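Local coordinates for protein chitooligosaccharide oxidase (Gibberella zeae, PDB 6Y0R) that oxidises the C1 hydroxyl of chitooligosaccharides to the corresponding lactones with its FAD cofactor, reducing molecular oxygen to hydrogen peroxide, at residues Ala65-Val70 with Asp113-Val118; Phe59-Ile64 with His107-Leu112. One frame throughout, in Å; residues are numbered along the deposited sequence.

Two neighbouring strands of the FAD-binding domain are paired in interaction 2, and the loops that follow them meet again in interaction 1, without direct backbone bonds; the chemistry changes accordingly. Interaction 2 (59-64 with 107-112) is a buried contact, made of parallel backbone bonding and apolar side chains. Interaction 1 (65-70 with 113-118) is only partly buried; here no direct hydrogen bond crosses, and a water, a thioether and a guanidinium face do the work. The two join without a break: Ala-65 N lies 2.8 Å from Met-109 O and Ala-65 O 2.8 Å from Glu-111 N, both probable hydrogen bonds.

Interaction 1 (Ala65-Val70 with Asp113-Val118); sequences AVPTTV and DRMYSV
Val-66 sets one methyl, CG1, over the flat face of the Arg-114 guanidinium, and Met-115 reaches from the loop that carries Arg-114 to Pro-67 and Thr-68. The methyl stands 3.4 Å above the guanidinium plane, over its centre, and also rests on Arg-114 CG. The arginine chain bends at chi2 (-53°), which lays both CG and the guanidinium against this methyl. In the plane, at the edge of the group, Arg-114 NH2 forms a salt bridge to Asp-113 OD1 at 2.8 Å; OD1 takes it through its syn lone pair, in a bond bent to 138°. Asp-49 also pairs with NH2, and Arg-133 with the other oxygen of Asp-113.

Met-115 crosses the Pro-67 ring at about a right angle. Its chain turns at chi3 (-74°), bringing CE to 3.8 Å from Pro-67 CG and 3.2 Å from Pro-67 O. Met-115 SD lies 3.5 Å from Thr-68 C. Val-73 of helix 70-83, whose N-cap is Thr-69 with OG1 bonded to Gln-72 N, also touches Met-115. In this PCMH-type FAD-binding domain the Met-115 side chain is about 8 Å from the bound FAD. One water spans the backbones, donating to Pro-67 O at 2.8 Å and accepting from Arg-114 N at 2.9 Å. An acid thus meets the guanidinium at its edge, a hydrocarbon covers one face, and water links loops whose backbones do not bond directly.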
loop_
_atom_site.group_PDB
_atom_site.type_symbol
_atom_site.label_atom_id
_atom_site.label_comp_id
_atom_site.label_asym_id
_atom_site.label_seq_id
_atom_site.Cartn_x
_atom_site.Cartn_y
_atom_site.Cartn_z
ATOM N N ALA A 65 2.648 4.464 22.914
ATOM C CA ALA A 65 3.820 5.357 23.010
ATOM C C ALA A 65 3.719 6.391 21.876
ATOM O O ALA A 65 3.319 6.011 20.740
ATOM C CB ALA A 65 5.116 4.599 22.937
ATOM N N VAL A 66 4.040 7.658 22.169
ATOM C CA VAL A 66 3.925 8.769 21.192
ATOM C C VAL A 66 5.252 9.499 21.122
ATOM O O VAL A 66 5.392 10.667 21.502
ATOM C CB VAL A 66 2.731 9.687 21.476
ATOM C CG1 VAL A 66 2.535 10.624 20.299
ATOM C CG2 VAL A 66 1.443 8.933 21.736
ATOM N N PRO A 67 6.290 8.840 20.585
ATOM C CA PRO A 67 7.630 9.418 20.559
ATOM C C PRO A 67 7.782 10.572 19.567
ATOM O O PRO A 67 7.180 10.574 18.500
ATOM C CB PRO A 67 8.533 8.261 20.132
ATOM C CG PRO A 67 7.588 7.399 19.266
ATOM C CD PRO A 67 6.244 7.506 19.944
ATOM N N THR A 68 8.612 11.545 19.925
ATOM C CA THR A 68 9.063 12.619 18.995
ATOM C C THR A 68 10.529 12.478 18.596
ATOM O O THR A 68 10.947 13.234 17.691
ATOM C CB THR A 68 8.807 13.987 19.628
ATOM O OG1 THR A 68 9.720 14.119 20.723
ATOM C CG2 THR A 68 7.395 14.125 20.136
ATOM N N THR A 69 11.303 11.556 19.192
ATOM C CA THR A 69 12.723 11.331 18.857
ATOM C C THR A 69 13.016 9.840 18.691
ATOM O O THR A 69 12.292 9.037 19.299
ATOM C CB THR A 69 13.634 11.848 19.981
ATOM O OG1 THR A 69 13.478 11.007 21.123
ATOM C CG2 THR A 69 13.285 13.257 20.389
ATOM N N VAL A 70 14.055 9.524 17.943
ATOM C CA VAL A 70 14.554 8.133 17.780
ATOM C C VAL A 70 14.907 7.570 19.169
ATOM O O VAL A 70 14.551 6.399 19.455
ATOM C CB VAL A 70 15.693 8.074 16.752
ATOM C CG1 VAL A 70 16.374 6.713 16.699
ATOM C CG2 VAL A 70 15.178 8.455 15.372
ATOM N N ASP A 113 3.176 9.304 14.075
ATOM C CA ASP A 113 2.695 10.433 13.230
ATOM C C ASP A 113 3.092 11.803 13.823
ATOM O O ASP A 113 2.844 12.794 13.105
ATOM C CB ASP A 113 1.210 10.379 12.880
ATOM C CG ASP A 113 0.193 10.632 13.975
ATOM O OD1 ASP A 113 0.613 11.013 15.109
ATOM O OD2 ASP A 113 -1.025 10.412 13.712
ATOM N N ARG A 114 3.752 11.876 14.988
ATOM C CA ARG A 114 4.363 13.163 15.439
ATOM C C ARG A 114 5.691 13.407 14.717
ATOM O O ARG A 114 6.249 14.527 14.803
ATOM C CB ARG A 114 4.577 13.179 16.957
ATOM C CG ARG A 114 3.376 12.835 17.809
ATOM C CD ARG A 114 2.112 13.620 17.546
ATOM N NE ARG A 114 1.170 13.514 18.645
ATOM C CZ ARG A 114 0.230 12.587 18.748
ATOM N NH1 ARG A 114 -0.556 12.570 19.804
ATOM N NH2 ARG A 114 0.068 11.664 17.802
ATOM N N MET A 115 6.264 12.385 14.082
ATOM C CA MET A 115 7.567 12.464 13.411
ATOM C C MET A 115 7.338 12.414 11.893
ATOM O O MET A 115 7.181 11.321 11.330
ATOM C CB MET A 115 8.472 11.347 13.924
ATOM C CG MET A 115 9.016 11.652 15.295
ATOM S SD MET A 115 10.154 10.325 15.829
ATOM C CE MET A 115 8.909 9.112 16.174
ATOM N N TYR A 116 7.321 13.586 11.247
ATOM C CA TYR A 116 6.860 13.707 9.842
ATOM C C TYR A 116 7.860 14.555 9.052
ATOM O O TYR A 116 7.497 15.080 7.999
ATOM C CB TYR A 116 5.414 14.206 9.791
ATOM C CG TYR A 116 5.121 15.492 10.519
ATOM C CD1 TYR A 116 5.455 16.714 9.956
ATOM C CD2 TYR A 116 4.449 15.481 11.722
ATOM C CE1 TYR A 116 5.185 17.899 10.622
ATOM C CE2 TYR A 116 4.172 16.656 12.404
ATOM C CZ TYR A 116 4.539 17.861 11.847
ATOM O OH TYR A 116 4.218 19.007 12.519
ATOM N N SER A 117 9.123 14.594 9.488
ATOM C CA SER A 117 10.193 15.381 8.832
ATOM C C SER A 117 10.432 14.870 7.414
ATOM O O SER A 117 10.557 13.638 7.222
ATOM C CB SER A 117 11.471 15.312 9.649
ATOM O OG SER A 117 12.528 15.877 8.916
ATOM N N VAL A 118 10.499 15.769 6.438
ATOM C CA VAL A 118 10.966 15.473 5.069
ATOM C C VAL A 118 12.147 16.387 4.792
ATOM O O VAL A 118 11.927 17.641 4.806
ATOM C CB VAL A 118 9.845 15.735 4.051
ATOM C CG1 VAL A 118 10.342 15.465 2.641
ATOM C CG2 VAL A 118 8.581 14.975 4.380
HETATM O O HOH W 1 4.819 10.065 17.012
#

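Interaction 2 (Phe59-Ile64 with His107-Leu112); sequences FEPAAI and HLMIEL
Met-109 runs extended through its first two torsions, with CG anti to the backbone N (chi1 -172°), and then turns at chi3 (74°) to bring its CE methyl against Ile-64. Ile-64 CD1 meets Met-109 CE at 3.9 Å; the two side chains lie side by side and point the same way. Pro-61 crosses the methionine obliquely on this face, its CG 4.1 Å from Met-109 CB. On the other face of the sheet, Ala-63 CB meets Leu-108 CD1 at 3.9 Å.

The backbones pair as parallel strands. Met-109 N donates to Ala-63 O at 2.9 Å in a nearly straight bond (165°), and Ile-64 CA makes a C-H...O contact with Met-109 O. Before the strand proper, Ala-62 N reaches His-107 O at 2.7 Å, but the bond is bent and the donor sits above the carbonyl plane. Ala-63 N is buried by the pairing, with no hydrogen-bond partner in the model.

Within the four-stranded mixed sheet, these are the two inner strands: 63-65 has 38-39 on its other side and 108-111 has 87-90. Trp-46 of helix 44-50 covers Pro-61 and Ile-64, Leu-31 of helix 26-33 lies against Ala-63 and Leu-108, and beyond the strand end Leu-112 touches the FAD. In this PCMH-type domain, strand 63-65, helix 70-83 and strand 87-90 form a beta-alpha-beta crossover, with 108-111 between its two parallel strands.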
loop_
_atom_site.group_PDB
_atom_site.type_symbol
_atom_site.label_atom_id
_atom_site.label_comp_id
_atom_site.label_asym_id
_atom_site.label_seq_id
_atom_site.Cartn_x
_atom_site.Cartn_y
_atom_site.Cartn_z
ATOM N N PHE A 59 -9.203 -1.930 17.604
ATOM C CA PHE A 59 -8.372 -2.704 18.558
ATOM C C PHE A 59 -7.946 -1.774 19.687
ATOM O O PHE A 59 -7.934 -0.542 19.523
ATOM C CB PHE A 59 -7.184 -3.393 17.880
ATOM C CG PHE A 59 -7.556 -4.480 16.914
ATOM C CD1 PHE A 59 -8.127 -5.670 17.359
ATOM C CD2 PHE A 59 -7.354 -4.343 15.535
ATOM C CE1 PHE A 59 -8.527 -6.650 16.480
ATOM C CE2 PHE A 59 -7.764 -5.338 14.660
ATOM C CZ PHE A 59 -8.326 -6.505 15.118
ATOM N N GLU A 60 -7.688 -2.406 20.832
ATOM C CA GLU A 60 -7.305 -1.753 22.098
ATOM C C GLU A 60 -5.886 -2.183 22.439
ATOM O O GLU A 60 -5.664 -3.283 22.950
ATOM C CB GLU A 60 -8.305 -2.124 23.188
ATOM C CG GLU A 60 -7.932 -1.500 24.527
ATOM C CD GLU A 60 -8.333 -0.044 24.714
ATOM O OE1 GLU A 60 -8.283 0.459 25.895
ATOM O OE2 GLU A 60 -8.668 0.611 23.697
ATOM N N PRO A 61 -4.884 -1.328 22.170
ATOM C CA PRO A 61 -3.518 -1.577 22.607
ATOM C C PRO A 61 -3.419 -1.701 24.147
ATOM O O PRO A 61 -4.295 -1.177 24.832
ATOM C CB PRO A 61 -2.718 -0.386 22.102
ATOM C CG PRO A 61 -3.586 0.186 20.972
ATOM C CD PRO A 61 -5.012 -0.095 21.363
ATOM N N ALA A 62 -2.368 -2.368 24.609
ATOM C CA ALA A 62 -1.950 -2.340 26.032
ATOM C C ALA A 62 -1.455 -0.947 26.422
ATOM O O ALA A 62 -1.671 -0.543 27.581
ATOM C CB ALA A 62 -0.912 -3.403 26.281
ATOM N N ALA A 63 -0.814 -0.222 25.505
ATOM C CA ALA A 63 -0.157 1.070 25.734
ATOM C C ALA A 63 0.026 1.722 24.375
ATOM O O ALA A 63 0.205 0.979 23.365
ATOM C CB ALA A 63 1.163 0.888 26.444
ATOM N N ILE A 64 -0.004 3.046 24.356
ATOM C CA ILE A 64 0.318 3.804 23.126
ATOM C C ILE A 64 1.471 4.733 23.457
ATOM O O ILE A 64 1.243 5.704 24.235
ATOM C CB ILE A 64 -0.913 4.551 22.590
ATOM C CG1 ILE A 64 -2.103 3.634 22.346
ATOM C CG2 ILE A 64 -0.516 5.324 21.351
ATOM C CD1 ILE A 64 -3.350 4.326 21.811
ATOM N N HIS A 107 -1.216 -5.035 22.196
ATOM C CA HIS A 107 0.171 -4.709 21.820
ATOM C C HIS A 107 0.612 -3.412 22.494
ATOM O O HIS A 107 -0.284 -2.602 22.836
ATOM C CB HIS A 107 0.323 -4.563 20.293
ATOM C CG HIS A 107 0.238 -5.869 19.579
ATOM N ND1 HIS A 107 0.971 -6.116 18.410
ATOM C CD2 HIS A 107 -0.422 -7.021 19.882
ATOM C CE1 HIS A 107 0.687 -7.349 18.025
ATOM N NE2 HIS A 107 -0.159 -7.914 18.899
ATOM N N LEU A 108 1.913 -3.215 22.557
ATOM C CA LEU A 108 2.518 -1.876 22.709
ATOM C C LEU A 108 2.459 -1.266 21.316
ATOM O O LEU A 108 3.170 -1.784 20.439
ATOM C CB LEU A 108 3.946 -1.958 23.233
ATOM C CG LEU A 108 4.762 -0.657 23.138
ATOM C CD1 LEU A 108 4.037 0.491 23.799
ATOM C CD2 LEU A 108 6.147 -0.842 23.737
ATOM N N MET A 109 1.625 -0.250 21.141
ATOM C CA MET A 109 1.579 0.462 19.843
ATOM C C MET A 109 2.463 1.725 19.891
ATOM O O MET A 109 2.368 2.547 20.858
ATOM C CB MET A 109 0.153 0.795 19.412
ATOM C CG MET A 109 0.083 1.361 17.974
ATOM S SD MET A 109 -1.606 1.551 17.443
ATOM C CE MET A 109 -2.050 3.003 18.412
ATOM N N ILE A 110 3.346 1.841 18.931
ATOM C CA ILE A 110 4.268 3.003 18.824
ATOM C C ILE A 110 3.702 3.872 17.705
ATOM O O ILE A 110 3.851 3.498 16.503
ATOM C CB ILE A 110 5.724 2.576 18.656
ATOM C CG1 ILE A 110 6.158 1.648 19.818
ATOM C CG2 ILE A 110 6.617 3.800 18.548
ATOM C CD1 ILE A 110 7.564 1.166 19.745
ATOM N N GLU A 111 3.024 4.946 18.124
ATOM C CA GLU A 111 2.425 5.956 17.216
ATOM C C GLU A 111 3.560 6.824 16.677
ATOM O O GLU A 111 4.289 7.439 17.473
ATOM C CB GLU A 111 1.377 6.775 17.965
ATOM C CG GLU A 111 0.839 7.929 17.145
ATOM C CD GLU A 111 0.035 7.443 15.940
ATOM O OE1 GLU A 111 -0.911 6.617 16.134
ATOM O OE2 GLU A 111 0.425 7.812 14.812
ATOM N N LEU A 112 3.747 6.909 15.365
ATOM C CA LEU A 112 4.894 7.656 14.768
ATOM C C LEU A 112 4.452 8.973 14.095
ATOM O O LEU A 112 5.324 9.636 13.547
ATOM C CB LEU A 112 5.657 6.785 13.763
ATOM C CG LEU A 112 6.270 5.515 14.350
ATOM C CD1 LEU A 112 6.780 4.586 13.272
ATOM C CD2 LEU A 112 7.382 5.878 15.337
#